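Local coordinates for protein Ispd/ispf bifunctional enzyme (Campylobacter jejuni, PDB 1W55) that makes 4-diphosphocytidyl-2-C-methyl-D-erythritol from CTP and MEP, and cyclises its 2-phosphate to methylerythritol 2,4-cyclodiphosphate with release of CMP, two steps of isoprenoid precursor synthesis, at residues I111-L114 / D115-D118; L263-I266 / G267-Y270. One frame throughout, in Å; residues are numbered along the deposited sequence.

Contact 1. Residues I111-L114 / D115-D118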
# COMPACT_ATOMS: atom_id res chain seq x y z
N ILE A 111 13.10 -32.12 1.51
CA ILE A 111 13.92 -32.65 2.60
C ILE A 111 13.18 -33.73 3.41
O ILE A 111 13.77 -34.76 3.75
CB ILE A 111 14.46 -31.48 3.46
CG1 ILE A 111 15.90 -31.15 3.06
CG2 ILE A 111 14.33 -31.75 4.96
CD1 ILE A 111 16.89 -32.31 3.25
N GLU A 112 11.89 -33.51 3.69
CA GLU A 112 11.08 -34.47 4.45
C GLU A 112 10.88 -35.81 3.73
O GLU A 112 10.47 -36.79 4.35
CB GLU A 112 9.73 -33.86 4.85
CG GLU A 112 8.78 -33.59 3.69
CD GLU A 112 7.39 -33.16 4.13
OE1 GLU A 112 6.41 -33.84 3.75
OE2 GLU A 112 7.27 -32.13 4.84
N ASN A 113 11.18 -35.84 2.43
CA ASN A 113 11.02 -37.04 1.62
C ASN A 113 12.34 -37.67 1.18
O ASN A 113 12.36 -38.55 0.32
CB ASN A 113 10.14 -36.74 0.41
CG ASN A 113 8.70 -36.50 0.81
OD1 ASN A 113 7.99 -37.43 1.21
ND2 ASN A 113 8.27 -35.25 0.72
N LEU A 114 13.42 -37.24 1.82
CA LEU A 114 14.78 -37.64 1.47
C LEU A 114 15.01 -39.14 1.30
O LEU A 114 15.74 -39.55 0.39
CB LEU A 114 15.76 -37.08 2.51
CG LEU A 114 17.24 -36.99 2.13
CD1 LEU A 114 17.40 -36.36 0.76
CD2 LEU A 114 18.00 -36.20 3.18
N ASP A 115 14.41 -39.96 2.17
CA ASP A 115 14.67 -41.40 2.17
C ASP A 115 13.76 -42.21 1.26
O ASP A 115 13.94 -43.43 1.12
CB ASP A 115 14.62 -41.94 3.61
CG ASP A 115 15.64 -41.29 4.53
OD1 ASP A 115 16.83 -41.20 4.15
OD2 ASP A 115 15.34 -40.85 5.66
N LYS A 116 12.79 -41.55 0.63
CA LYS A 116 11.80 -42.24 -0.20
C LYS A 116 12.33 -42.77 -1.54
O LYS A 116 11.73 -43.68 -2.12
CB LYS A 116 10.57 -41.35 -0.44
CG LYS A 116 9.77 -41.03 0.82
CD LYS A 116 8.29 -41.35 0.67
CE LYS A 116 7.52 -41.19 1.99
NZ LYS A 116 7.88 -39.94 2.76
N ALA A 117 13.43 -42.21 -2.04
CA ALA A 117 13.93 -42.54 -3.38
C ALA A 117 15.39 -42.13 -3.61
O ALA A 117 16.07 -41.68 -2.68
CB ALA A 117 13.01 -41.92 -4.46
N ASP A 118 15.88 -42.32 -4.84
CA ASP A 118 17.25 -41.92 -5.19
C ASP A 118 17.35 -40.44 -5.58
O ASP A 118 18.41 -39.82 -5.44
CB ASP A 118 17.80 -42.79 -6.32
CG ASP A 118 17.78 -44.27 -5.98
OD1 ASP A 118 18.26 -44.65 -4.89
OD2 ASP A 118 17.28 -45.12 -6.75
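The turn that follows helix 104-111 in the cytidylyltransferase part of the chain is closed by Asn113 and Lys116, which meet twice. The first bond joins the backbones: Lys116 N donates to Asn113 O at 3.0 Å. The bond is fairly straight at hydrogen (161°), but the donor stands above the carbonyl plane, 48° out of it. The second joins the side chains. Lys116 NZ reaches Asn113 OD1 at 3.0 Å and lies only slightly off the plane of the amide. The lysine chain has to fold back for this. It leaves CA with CG beside its own backbone N (chi1 -64°), then bends at chi2 and again at chi4. Lys116 CB and CG pass close to Asn113 O on the way, CB at 3.4 Å. The Asn113 amide is held at both ends, because its ND2 donates to Arg109 O in the last turn of helix 104-111. That second bond probably fixes which end of the amide faces the lysine. A type I beta turn from Ile111 to Leu114 overlaps this one, with Leu114 N bonded to Ile111 O at 3.2 Å. Asn113 and Lys116 both touch Trp181 of strand 180-184, and Asn113 also touches Val183. Ala117 packs on Trp181 too. The turn thus leads from helix 104-111 into strand 119-124, which pairs in parallel with strand 180-184.

Contact 2. Residues L263-I266 / G267-Y270. With C (cytidine-5'-monophosphate), chain C.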
# COMPACT_ATOMS: atom_id res chain seq x y z
N LEU A 263 35.77 -2.99 -14.89
CA LEU A 263 36.24 -3.88 -15.94
C LEU A 263 37.64 -3.55 -16.48
O LEU A 263 37.96 -3.89 -17.62
CB LEU A 263 35.24 -3.89 -17.10
CG LEU A 263 34.30 -5.08 -17.37
CD1 LEU A 263 33.97 -5.89 -16.12
CD2 LEU A 263 33.01 -4.63 -18.11
N GLY A 264 38.46 -2.91 -15.66
CA GLY A 264 39.85 -2.67 -16.03
C GLY A 264 40.05 -1.37 -16.79
O GLY A 264 39.50 -0.32 -16.42
N ASP A 265 40.85 -1.44 -17.85
CA ASP A 265 41.07 -0.30 -18.75
C ASP A 265 41.24 -0.75 -20.21
O ASP A 265 41.18 -1.95 -20.51
CB ASP A 265 42.23 0.60 -18.27
CG ASP A 265 43.58 -0.09 -18.27
OD1 ASP A 265 44.40 0.20 -17.37
OD2 ASP A 265 43.92 -0.93 -19.14
N ILE A 266 41.45 0.20 -21.10
CA ILE A 266 41.42 -0.07 -22.54
C ILE A 266 42.55 -1.04 -22.98
O ILE A 266 42.34 -1.89 -23.85
CB ILE A 266 41.37 1.25 -23.35
CG1 ILE A 266 41.01 0.97 -24.82
CG2 ILE A 266 42.67 2.04 -23.20
CD1 ILE A 266 40.69 2.24 -25.67
N GLY A 267 43.71 -0.91 -22.35
CA GLY A 267 44.86 -1.75 -22.60
C GLY A 267 44.67 -3.19 -22.18
O GLY A 267 45.26 -4.08 -22.79
N GLU A 268 43.86 -3.43 -21.15
CA GLU A 268 43.51 -4.79 -20.73
C GLU A 268 42.47 -5.40 -21.69
O GLU A 268 42.48 -6.61 -21.93
CB GLU A 268 42.96 -4.80 -19.30
CG GLU A 268 43.81 -4.05 -18.26
CD GLU A 268 45.11 -4.77 -17.91
OE1 GLU A 268 45.14 -6.03 -17.95
OE2 GLU A 268 46.12 -4.08 -17.59
N LEU A 269 41.58 -4.57 -22.22
CA LEU A 269 40.54 -5.05 -23.13
C LEU A 269 41.05 -5.19 -24.58
O LEU A 269 40.71 -6.15 -25.26
CB LEU A 269 39.29 -4.17 -23.07
CG LEU A 269 38.07 -4.60 -23.90
CD1 LEU A 269 37.61 -6.02 -23.55
CD2 LEU A 269 36.91 -3.60 -23.75
N TYR A 270 41.85 -4.22 -25.03
CA TYR A 270 42.42 -4.23 -26.37
C TYR A 270 43.94 -4.06 -26.32
O TYR A 270 44.44 -2.98 -26.62
CB TYR A 270 41.83 -3.10 -27.22
CG TYR A 270 40.32 -3.09 -27.27
CD1 TYR A 270 39.60 -2.03 -26.72
CD2 TYR A 270 39.60 -4.11 -27.90
CE1 TYR A 270 38.21 -1.99 -26.78
CE2 TYR A 270 38.21 -4.09 -27.96
CZ TYR A 270 37.52 -3.02 -27.39
OH TYR A 270 36.14 -2.98 -27.44
OP3 C C . 47.80 4.35 -23.23
P C C . 49.22 3.91 -23.06
OP1 C C . 50.03 4.83 -22.21
OP2 C C . 49.86 3.59 -24.38
O5' C C . 49.13 2.53 -22.24
C5' C C . 48.52 1.37 -22.79
C4' C C . 48.06 0.45 -21.67
O4' C C . 49.14 0.05 -20.82
C3' C C . 47.03 1.07 -20.71
O3' C C . 45.70 0.96 -21.20
C2' C C . 47.24 0.27 -19.44
O2' C C . 46.56 -0.97 -19.55
C1' C C . 48.70 -0.10 -19.45
N1 C C . 49.60 0.66 -18.55
C2 C C . 50.02 0.11 -17.33
O2 C C . 49.59 -1.01 -16.97
N3 C C . 50.88 0.78 -16.52
C4 C C . 51.35 2.00 -16.87
N4 C C . 52.22 2.67 -16.06
C5 C C . 50.94 2.57 -18.07
C6 C C . 50.07 1.88 -18.91
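Asp265 caps the N-terminus of the short helix 266-269 and also holds the ribose of a bound cytidine monophosphate. Asp265 OD2 accepts the capping bond from Glu268 N at 3.2 Å, met nearly end-on to the carboxylate C-O bond. Asp265 OD2 also accepts from the ribose O2' at 2.7 Å and, more weakly, from O3' of the nucleotide. With CG set between the backbone N and the carbonyl carbon (chi1 64°), the carboxylate turns over the helix start and can serve both. Gly267 N adds a weak bond to the ribose O3' at 3.0 Å.

Among the backbone bonds, Leu269 N donates to Asp265 O, and Tyr270 N donates to Ile266 O at 2.7 Å, fairly straight at 161°. They form one turn of helix.

The apolar contacts lie at the end of that turn. CG1 of Ile266 meets the edge of the Tyr270 ring, in its plane, 3.8 Å from CD1. CG of Leu269 lies over the centre of one ring face. Tyr270 OH is bonded to Leu285 O of helix 282-295, and Ile266 packs on His251 of helix 248-260.

Like charges come together at Asp265 OD2 and Glu268 OE2, 4.1 Å apart. Lys318 of the second subunit makes salt bridges to Asp265 OD1 and Glu268 OE2, and would offset their repulsion. Asp265 OD1 also accepts from Ala340 N of that subunit. Further nucleotide bonds come from the second subunit, including Thr342 OG1. The nucleotide site is therefore shared between subunits. The capping N-H, the lysine and the ribose hydroxyls would all favour a charged Asp265 carboxylate, consistent with Asp265 also binding the substrate 4-CDP-2-C-methyl-D-erythritol 2-phosphate, as in related enzymes.

In the fold
The two contacts lie in different halves of a bifunctional chain. Contact 1, in the cytidylyltransferase part, comes first along the chain, about 150 residues before contact 2 in the cyclodiphosphate synthase part. Their centres are about 50 Å apart, on opposite sides of the chain's centre, and their nearest atoms are about 37 Å apart. They share no helix, strand or sheet. Contact 1 joins helix 104-111 to strand 119-124 of the mixed sheet of the cytidylyltransferase part, away from any known site. Contact 2 sits between helices 248-260 and 282-295, in a nucleotide pocket completed by a second subunit. One is a hydrogen-bonded turn; the other belongs to a site formed by assembly.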